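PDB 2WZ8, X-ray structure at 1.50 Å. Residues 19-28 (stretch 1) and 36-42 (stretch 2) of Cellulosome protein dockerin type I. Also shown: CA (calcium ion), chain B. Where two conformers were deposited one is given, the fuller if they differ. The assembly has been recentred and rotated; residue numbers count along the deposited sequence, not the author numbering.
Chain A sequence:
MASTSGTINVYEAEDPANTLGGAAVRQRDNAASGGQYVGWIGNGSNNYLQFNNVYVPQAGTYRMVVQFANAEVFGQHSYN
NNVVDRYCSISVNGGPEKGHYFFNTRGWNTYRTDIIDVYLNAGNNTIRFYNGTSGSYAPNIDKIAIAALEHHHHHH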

# COMPACT_ATOMS: atom_id res chain seq x y z
N THR A 19 -7.62 -6.45 5.63
CA THR A 19 -6.95 -7.37 6.54
C THR A 19 -5.55 -6.89 6.85
O THR A 19 -4.78 -6.60 5.94
CB THR A 19 -6.84 -8.80 5.96
OG1 THR A 19 -8.12 -9.24 5.51
CG2 THR A 19 -6.32 -9.77 6.99
N LEU A 20 -5.23 -6.80 8.13
CA LEU A 20 -3.91 -6.45 8.59
C LEU A 20 -3.37 -7.69 9.28
O LEU A 20 -3.99 -8.24 10.19
CB LEU A 20 -3.96 -5.24 9.53
CG LEU A 20 -3.98 -3.85 8.84
CD1 LEU A 20 -5.25 -3.63 8.05
CD2 LEU A 20 -3.82 -2.72 9.88
N GLY A 21 -2.23 -8.14 8.80
CA GLY A 21 -1.53 -9.28 9.41
C GLY A 21 -0.44 -8.86 10.36
O GLY A 21 0.23 -7.83 10.18
N GLY A 22 -0.24 -9.67 11.40
CA GLY A 22 0.94 -9.50 12.20
C GLY A 22 0.95 -8.15 12.88
O GLY A 22 -0.03 -7.75 13.52
N ALA A 23 2.11 -7.53 12.77
CA ALA A 23 2.44 -6.25 13.37
C ALA A 23 1.89 -5.04 12.62
O ALA A 23 1.98 -3.89 13.10
CB ALA A 23 3.96 -6.10 13.55
N ALA A 24 1.31 -5.25 11.44
CA ALA A 24 0.79 -4.08 10.70
C ALA A 24 -0.35 -3.49 11.53
O ALA A 24 -1.18 -4.23 12.07
CB ALA A 24 0.31 -4.47 9.29
N VAL A 25 -0.44 -2.17 11.58
CA VAL A 25 -1.38 -1.51 12.47
C VAL A 25 -1.93 -0.20 11.89
O VAL A 25 -1.22 0.57 11.25
CB VAL A 25 -0.70 -1.30 13.86
CG1 VAL A 25 0.56 -0.36 13.73
CG2 VAL A 25 -1.73 -0.91 14.93
N ARG A 26 -3.21 0.05 12.15
CA ARG A 26 -3.83 1.35 11.88
C ARG A 26 -3.40 2.34 12.92
O ARG A 26 -3.45 2.05 14.10
CB ARG A 26 -5.36 1.25 11.95
CG ARG A 26 -6.00 0.36 10.91
CD ARG A 26 -7.51 0.15 11.16
NE ARG A 26 -8.11 -0.62 10.10
CZ ARG A 26 -8.13 -1.95 10.03
NH1 ARG A 26 -7.60 -2.67 10.99
NH2 ARG A 26 -8.69 -2.54 9.00
N GLN A 27 -2.98 3.51 12.46
CA GLN A 27 -2.56 4.59 13.36
C GLN A 27 -3.10 5.92 12.87
O GLN A 27 -3.33 6.13 11.68
CB GLN A 27 -1.03 4.59 13.55
CG GLN A 27 -0.57 3.45 14.43
CD GLN A 27 0.92 3.39 14.72
OE1 GLN A 27 1.77 4.06 14.09
NE2 GLN A 27 1.26 2.52 15.67
N ARG A 28 -3.36 6.80 13.83
CA ARG A 28 -3.91 8.14 13.53
C ARG A 28 -2.82 9.12 13.12
O ARG A 28 -1.72 9.14 13.66
CB ARG A 28 -4.72 8.71 14.72
CG ARG A 28 -5.93 7.88 15.12
N GLN A 36 -6.09 8.65 9.22
CA GLN A 36 -5.36 7.43 9.61
C GLN A 36 -4.54 6.90 8.44
O GLN A 36 -4.81 7.21 7.25
CB GLN A 36 -6.33 6.30 10.03
CG GLN A 36 -7.16 6.54 11.28
CD GLN A 36 -8.02 5.29 11.55
OE1 GLN A 36 -7.53 4.31 12.06
NE2 GLN A 36 -9.27 5.33 11.18
N TYR A 37 -3.62 6.02 8.79
CA TYR A 37 -2.75 5.27 7.84
C TYR A 37 -2.45 3.92 8.43
O TYR A 37 -2.84 3.63 9.58
CB TYR A 37 -1.48 6.03 7.49
CG TYR A 37 -0.55 6.11 8.67
CD1 TYR A 37 0.46 5.17 8.85
CD2 TYR A 37 -0.71 7.10 9.63
CE1 TYR A 37 1.26 5.19 9.95
CE2 TYR A 37 0.13 7.12 10.76
CZ TYR A 37 1.11 6.19 10.89
OH TYR A 37 1.94 6.19 11.99
N VAL A 38 -1.80 3.07 7.64
CA VAL A 38 -1.33 1.77 8.14
C VAL A 38 0.18 1.76 8.13
O VAL A 38 0.80 2.08 7.15
CB VAL A 38 -1.95 0.58 7.37
CG1 VAL A 38 -1.31 -0.73 7.80
CG2 VAL A 38 -3.41 0.53 7.61
N GLY A 39 0.76 1.43 9.28
CA GLY A 39 2.21 1.37 9.48
C GLY A 39 2.66 -0.03 9.83
O GLY A 39 1.86 -0.94 10.01
N TRP A 40 3.96 -0.12 10.00
CA TRP A 40 4.69 -1.34 10.40
C TRP A 40 4.39 -2.50 9.46
O TRP A 40 4.24 -3.65 9.85
CB TRP A 40 4.45 -1.67 11.86
CG TRP A 40 4.97 -0.55 12.68
CD1 TRP A 40 4.25 0.51 13.18
CD2 TRP A 40 6.34 -0.26 12.97
NE1 TRP A 40 5.10 1.41 13.78
CE2 TRP A 40 6.38 0.97 13.67
CE3 TRP A 40 7.54 -0.91 12.69
CZ2 TRP A 40 7.57 1.55 14.09
CZ3 TRP A 40 8.72 -0.34 13.13
CH2 TRP A 40 8.72 0.88 13.83
N ILE A 41 4.35 -2.14 8.18
CA ILE A 41 4.26 -3.12 7.09
C ILE A 41 5.68 -3.52 6.71
O ILE A 41 6.43 -2.75 6.16
CB ILE A 41 3.54 -2.56 5.84
CG1 ILE A 41 2.17 -2.00 6.18
CG2 ILE A 41 3.44 -3.62 4.76
CD1 ILE A 41 1.64 -1.07 5.08
N GLY A 42 6.05 -4.74 7.03
CA GLY A 42 7.38 -5.25 6.70
C GLY A 42 8.01 -6.06 7.81
O GLY A 42 7.33 -6.51 8.74
CA CA B . -5.91 6.98 5.22
O HOH W 1 -6.10 4.22 14.59

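What holds Gln27 and Tyr37, the two residues with the most surface covered, so firmly together? They form a hydrogen-bonded pair of an antiparallel ladder, and their backbones bond in both directions: Gln27 N donates to Tyr37 O at 2.9 Å, and Tyr37 N donates to Gln27 O, also at 2.9 Å. Both side chains leave the sheet on the same face, so they meet again above it. The p rotamer of Tyr37 brings the end of its side chain nearer to the other strand, and Tyr37 OH lies 3.0 Å from Gln27 OE1; the geometry leaves open whether this is a hydrogen bond.

How does Trp40, the next most covered, join a ladder that has already ended? The last bridge pairs Val25 with Gly39: Val25 N donates to Gly39 O at 3.0 Å, and Gly39 N donates to Val25 O at 2.9 Å. Just beyond it, Trp40 points toward the first stretch. Its ring meets Val25 edge-on, with Val25 CG1 3.8 Å from Trp40 CD1, while Trp40 CB packs 3.5 Å from Ala23 O. The absence of a side chain at Gly39 matters here, since a CB would be crowded by Tyr37 CE1.

What occupies the other face of the sheet? Arg26, Val38, Arg28 and Gln36 point there. Val38 CG1 packs 3.8 Å from Leu20 CD2 and 4.3 Å from Ala24 CB, an apolar patch next to the ladder. Ala24 is placed by a type II' turn, closed by Ala24 N donating to Gly21 O at 3.1 Å.

Where does Gln36 direct its polar atoms? Its OE1 accepts a hydrogen bond from a water at 2.9 Å; the same water donates a weak one to Arg26 O. Gln36 O binds the calcium ion CA at 2.3 Å, with six further ligand atoms elsewhere in the structure.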